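Local structure of type I site-specific restriction-modification system, R (Restriction) subunit (Vibrio vulnificus, 3H1T) at residues 235-243 against 275-285. The protein probably serves as the ATP-driven DNA-translocating and cleaving subunit of a type I restriction enzyme. Sequence-based numbering, arbitrary orientation.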
loop_
_atom_site.group_PDB
_atom_site.type_symbol
_atom_site.label_atom_id
_atom_site.label_comp_id
_atom_site.label_asym_id
_atom_site.label_seq_id
_atom_site.Cartn_x
_atom_site.Cartn_y
_atom_site.Cartn_z
ATOM N N LYS A 235 20.641 12.434 19.108
ATOM C CA LYS A 235 19.454 12.032 18.371
ATOM C C LYS A 235 19.932 11.888 16.927
ATOM O O LYS A 235 20.950 12.463 16.522
ATOM C CB LYS A 235 18.371 13.112 18.434
ATOM C CG LYS A 235 17.699 13.263 19.771
ATOM C CD LYS A 235 16.654 12.177 20.000
ATOM C CE LYS A 235 15.837 12.455 21.252
ATOM N NZ LYS A 235 14.981 11.288 21.621
ATOM N N PRO A 236 19.202 11.111 16.126
ATOM C CA PRO A 236 19.627 10.962 14.736
ATOM C C PRO A 236 19.092 12.122 13.890
ATOM O O PRO A 236 18.162 12.823 14.294
ATOM C CB PRO A 236 19.009 9.623 14.347
ATOM C CG PRO A 236 17.710 9.667 15.077
ATOM C CD PRO A 236 18.142 10.137 16.454
ATOM N N ARG A 237 19.679 12.346 12.722
ATOM C CA ARG A 237 19.175 13.405 11.854
ATOM C C ARG A 237 18.554 12.647 10.685
ATOM O O ARG A 237 19.212 11.794 10.064
ATOM C CB ARG A 237 20.312 14.313 11.401
ATOM C CG ARG A 237 19.960 15.805 11.415
ATOM C CD ARG A 237 21.087 16.576 12.080
ATOM N NE ARG A 237 22.360 15.869 11.931
ATOM C CZ ARG A 237 23.518 16.307 12.417
ATOM N NH1 ARG A 237 23.559 17.462 13.079
ATOM N NH2 ARG A 237 24.625 15.582 12.264
ATOM N N ILE A 238 17.293 12.961 10.386
ATOM C CA ILE A 238 16.534 12.265 9.355
ATOM C C ILE A 238 15.894 13.189 8.327
ATOM O O ILE A 238 15.198 14.145 8.689
ATOM C CB ILE A 238 15.394 11.432 10.013
ATOM C CG1 ILE A 238 15.926 10.729 11.262
ATOM C CG2 ILE A 238 14.852 10.399 9.032
ATOM C CD1 ILE A 238 17.113 9.837 10.982
ATOM N N LEU A 239 16.096 12.874 7.049
ATOM C CA LEU A 239 15.524 13.644 5.945
ATOM C C LEU A 239 14.453 12.842 5.192
ATOM O O LEU A 239 14.731 11.762 4.676
ATOM C CB LEU A 239 16.629 14.045 4.952
ATOM C CG LEU A 239 16.177 14.741 3.664
ATOM C CD1 LEU A 239 15.417 16.016 3.994
ATOM C CD2 LEU A 239 17.399 15.055 2.829
ATOM N N PHE A 240 13.236 13.371 5.134
ATOM C CA PHE A 240 12.150 12.724 4.409
ATOM C C PHE A 240 11.997 13.527 3.113
ATOM O O PHE A 240 11.857 14.745 3.158
ATOM C CB PHE A 240 10.852 12.784 5.228
ATOM C CG PHE A 240 9.635 12.261 4.495
ATOM C CD1 PHE A 240 9.356 10.897 4.462
ATOM C CD2 PHE A 240 8.765 13.141 3.842
ATOM C CE1 PHE A 240 8.229 10.409 3.793
ATOM C CE2 PHE A 240 7.631 12.666 3.165
ATOM C CZ PHE A 240 7.363 11.296 3.141
ATOM N N LEU A 241 12.047 12.846 1.968
ATOM C CA LEU A 241 11.924 13.487 0.657
ATOM C C LEU A 241 10.727 12.914 -0.091
ATOM O O LEU A 241 10.572 11.699 -0.187
ATOM C CB LEU A 241 13.151 13.205 -0.226
ATOM C CG LEU A 241 14.640 13.341 0.111
ATOM C CD1 LEU A 241 15.392 12.680 -1.028
ATOM C CD2 LEU A 241 15.092 14.786 0.257
ATOM N N ALA A 242 9.897 13.782 -0.643
ATOM C CA ALA A 242 8.749 13.355 -1.409
ATOM C C ALA A 242 8.561 14.445 -2.447
ATOM O O ALA A 242 9.520 15.143 -2.807
ATOM C CB ALA A 242 7.530 13.276 -0.481
ATOM N N ASP A 243 7.342 14.567 -2.960
ATOM C CA ASP A 243 7.001 15.636 -3.901
ATOM C C ASP A 243 5.506 15.923 -3.789
ATOM O O ASP A 243 5.093 17.062 -3.595
ATOM C CB ASP A 243 7.338 15.283 -5.353
ATOM C CG ASP A 243 7.021 16.434 -6.305
ATOM O OD1 ASP A 243 5.855 16.894 -6.362
ATOM O OD2 ASP A 243 7.968 16.877 -6.992
ATOM N N ARG A 275 17.929 21.709 13.443
ATOM C CA ARG A 275 16.812 20.786 13.690
ATOM C C ARG A 275 17.221 19.303 13.633
ATOM O O ARG A 275 18.406 18.989 13.482
ATOM C CB ARG A 275 15.673 21.058 12.694
ATOM C CG ARG A 275 14.883 22.324 12.996
ATOM C CD ARG A 275 13.773 22.050 14.009
ATOM N NE ARG A 275 13.109 23.267 14.486
ATOM C CZ ARG A 275 13.634 24.096 15.385
ATOM N NH1 ARG A 275 14.832 23.841 15.900
ATOM N NH2 ARG A 275 12.963 25.176 15.778
ATOM N N GLU A 276 16.243 18.398 13.755
ATOM C CA GLU A 276 16.518 16.950 13.731
ATOM C C GLU A 276 15.752 16.162 12.664
ATOM O O GLU A 276 16.295 15.232 12.064
ATOM C CB GLU A 276 16.215 16.327 15.092
ATOM C CG GLU A 276 16.390 17.282 16.252
ATOM C CD GLU A 276 16.786 16.564 17.517
ATOM O OE1 GLU A 276 17.378 15.472 17.382
ATOM O OE2 GLU A 276 16.529 17.087 18.626
ATOM N N ILE A 277 14.487 16.503 12.450
ATOM C CA ILE A 277 13.684 15.824 11.436
ATOM C C ILE A 277 13.338 16.778 10.294
ATOM O O ILE A 277 12.545 17.709 10.470
ATOM C CB ILE A 277 12.369 15.249 12.039
ATOM C CG1 ILE A 277 12.651 13.913 12.735
ATOM C CG2 ILE A 277 11.326 15.052 10.948
ATOM C CD1 ILE A 277 13.512 14.029 13.985
ATOM N N TYR A 278 13.921 16.522 9.125
ATOM C CA TYR A 278 13.713 17.361 7.941
ATOM C C TYR A 278 12.806 16.809 6.839
ATOM O O TYR A 278 12.771 15.601 6.591
ATOM C CB TYR A 278 15.059 17.700 7.304
ATOM C CG TYR A 278 15.993 18.457 8.213
ATOM C CD1 TYR A 278 16.669 17.810 9.246
ATOM C CD2 TYR A 278 16.224 19.818 8.024
ATOM C CE1 TYR A 278 17.562 18.499 10.064
ATOM C CE2 TYR A 278 17.110 20.523 8.842
ATOM C CZ TYR A 278 17.779 19.856 9.854
ATOM O OH TYR A 278 18.680 20.549 10.636
ATOM N N PHE A 279 12.084 17.711 6.177
ATOM C CA PHE A 279 11.195 17.350 5.078
ATOM C C PHE A 279 11.617 18.220 3.901
ATOM O O PHE A 279 12.021 19.366 4.090
ATOM C CB PHE A 279 9.734 17.659 5.421
ATOM C CG PHE A 279 9.260 17.040 6.708
ATOM C CD1 PHE A 279 9.462 17.686 7.926
ATOM C CD2 PHE A 279 8.599 15.814 6.699
ATOM C CE1 PHE A 279 9.005 17.118 9.126
ATOM C CE2 PHE A 279 8.138 15.234 7.884
ATOM C CZ PHE A 279 8.341 15.887 9.105
ATOM N N ALA A 280 11.536 17.689 2.689
ATOM C CA ALA A 280 11.918 18.459 1.515
ATOM C C ALA A 280 11.327 17.905 0.225
ATOM O O ALA A 280 11.223 16.690 0.038
ATOM C CB ALA A 280 13.451 18.513 1.408
ATOM N N ILE A 281 10.905 18.809 -0.646
ATOM C CA ILE A 281 10.350 18.442 -1.938
ATOM C C ILE A 281 11.488 18.677 -2.925
ATOM O O ILE A 281 12.241 19.636 -2.778
ATOM C CB ILE A 281 9.125 19.335 -2.282
ATOM C CG1 ILE A 281 7.831 18.655 -1.814
ATOM C CG2 ILE A 281 9.049 19.587 -3.783
ATOM C CD1 ILE A 281 7.718 18.483 -0.302
ATOM N N TYR A 282 11.632 17.808 -3.918
ATOM C CA TYR A 282 12.716 17.946 -4.892
ATOM C C TYR A 282 12.897 19.380 -5.418
ATOM O O TYR A 282 14.024 19.862 -5.541
ATOM C CB TYR A 282 12.497 16.981 -6.066
ATOM C CG TYR A 282 12.463 15.513 -5.663
ATOM C CD1 TYR A 282 13.604 14.867 -5.165
ATOM C CD2 TYR A 282 11.286 14.765 -5.784
ATOM C CE1 TYR A 282 13.572 13.508 -4.797
ATOM C CE2 TYR A 282 11.244 13.411 -5.422
ATOM C CZ TYR A 282 12.389 12.789 -4.930
ATOM O OH TYR A 282 12.365 11.454 -4.571
ATOM N N GLN A 283 11.794 20.059 -5.717
ATOM C CA GLN A 283 11.822 21.428 -6.229
ATOM C C GLN A 283 12.526 22.388 -5.262
ATOM O O GLN A 283 13.101 23.396 -5.676
ATOM C CB GLN A 283 10.384 21.917 -6.473
ATOM C CG GLN A 283 10.224 22.932 -7.597
ATOM C CD GLN A 283 8.986 23.808 -7.428
ATOM O OE1 GLN A 283 8.080 23.476 -6.659
ATOM N NE2 GLN A 283 8.942 24.927 -8.151
ATOM N N SER A 284 12.483 22.067 -3.971
ATOM C CA SER A 284 13.086 22.904 -2.935
ATOM C C SER A 284 14.520 22.510 -2.588
ATOM O O SER A 284 15.271 23.304 -2.022
ATOM C CB SER A 284 12.238 22.855 -1.661
ATOM O OG SER A 284 10.988 22.232 -1.903
ATOM N N ILE A 285 14.895 21.283 -2.923
ATOM C CA ILE A 285 16.233 20.789 -2.631
ATOM C C ILE A 285 16.836 20.184 -3.902
ATOM O O ILE A 285 17.894 20.603 -4.369
ATOM C CB ILE A 285 16.170 19.699 -1.547
ATOM C CG1 ILE A 285 17.576 19.278 -1.109
ATOM C CG2 ILE A 285 15.425 18.500 -2.097
ATOM C CD1 ILE A 285 18.276 20.280 -0.217
HETATM O O HOH W 1 9.623 18.810 -7.223
#
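Leu239 meets Tyr278 and Ala280 on one face of the sheet: its CD1 lies 3.7 Å from Tyr278 CB, where the two side chains run nearly perpendicular, and 4.1 Å from Ala280 CB. With CG anti to the backbone N (chi1 174°), the second torsion then turns CD1 toward the neighbouring strand. Leu241 CD2 approaches the same Ala280 methyl. On the other face Phe240 slants across Phe279, CD2 of Phe240 coming in at the edge of the Phe279 ring, 3.9 Å from Phe279 CD2; Phe256 packs edge-to-face with Phe279, while Ala215 of helix 211-224 touches Phe240.

Strands 238-242 and 277-281 run in the same direction, 22° apart, as neighbours in the seven-stranded parallel sheet of the first RecA-like domain of a superfamily 2 helicase-type motor. Five backbone bonds fix the parallel register, alternating in direction from Ile238 N to Glu276 O through Ala242 N to Ala280 O. The bond from Tyr278 N to Ile238 O is short, 2.7 Å, and nearly straight; Ala280 N to Phe240 O is more bent, at 137°. Strand 305-308 bonds the other edge of 238-242.

Toward the start of the strands, Arg237 and Tyr278 lie side by side, with Arg237 CG 3.9 Å from Tyr278 CE1; their polar ends bond elsewhere, Arg237 NH2 to Phe302 O and Tyr278 OH to Val272 O. At the opposite end, a water donates to Asp243 OD2 (2.6 Å) and weakly accepts from Gln283 N, bridging Asp243 to the turn that follows strand 277-281.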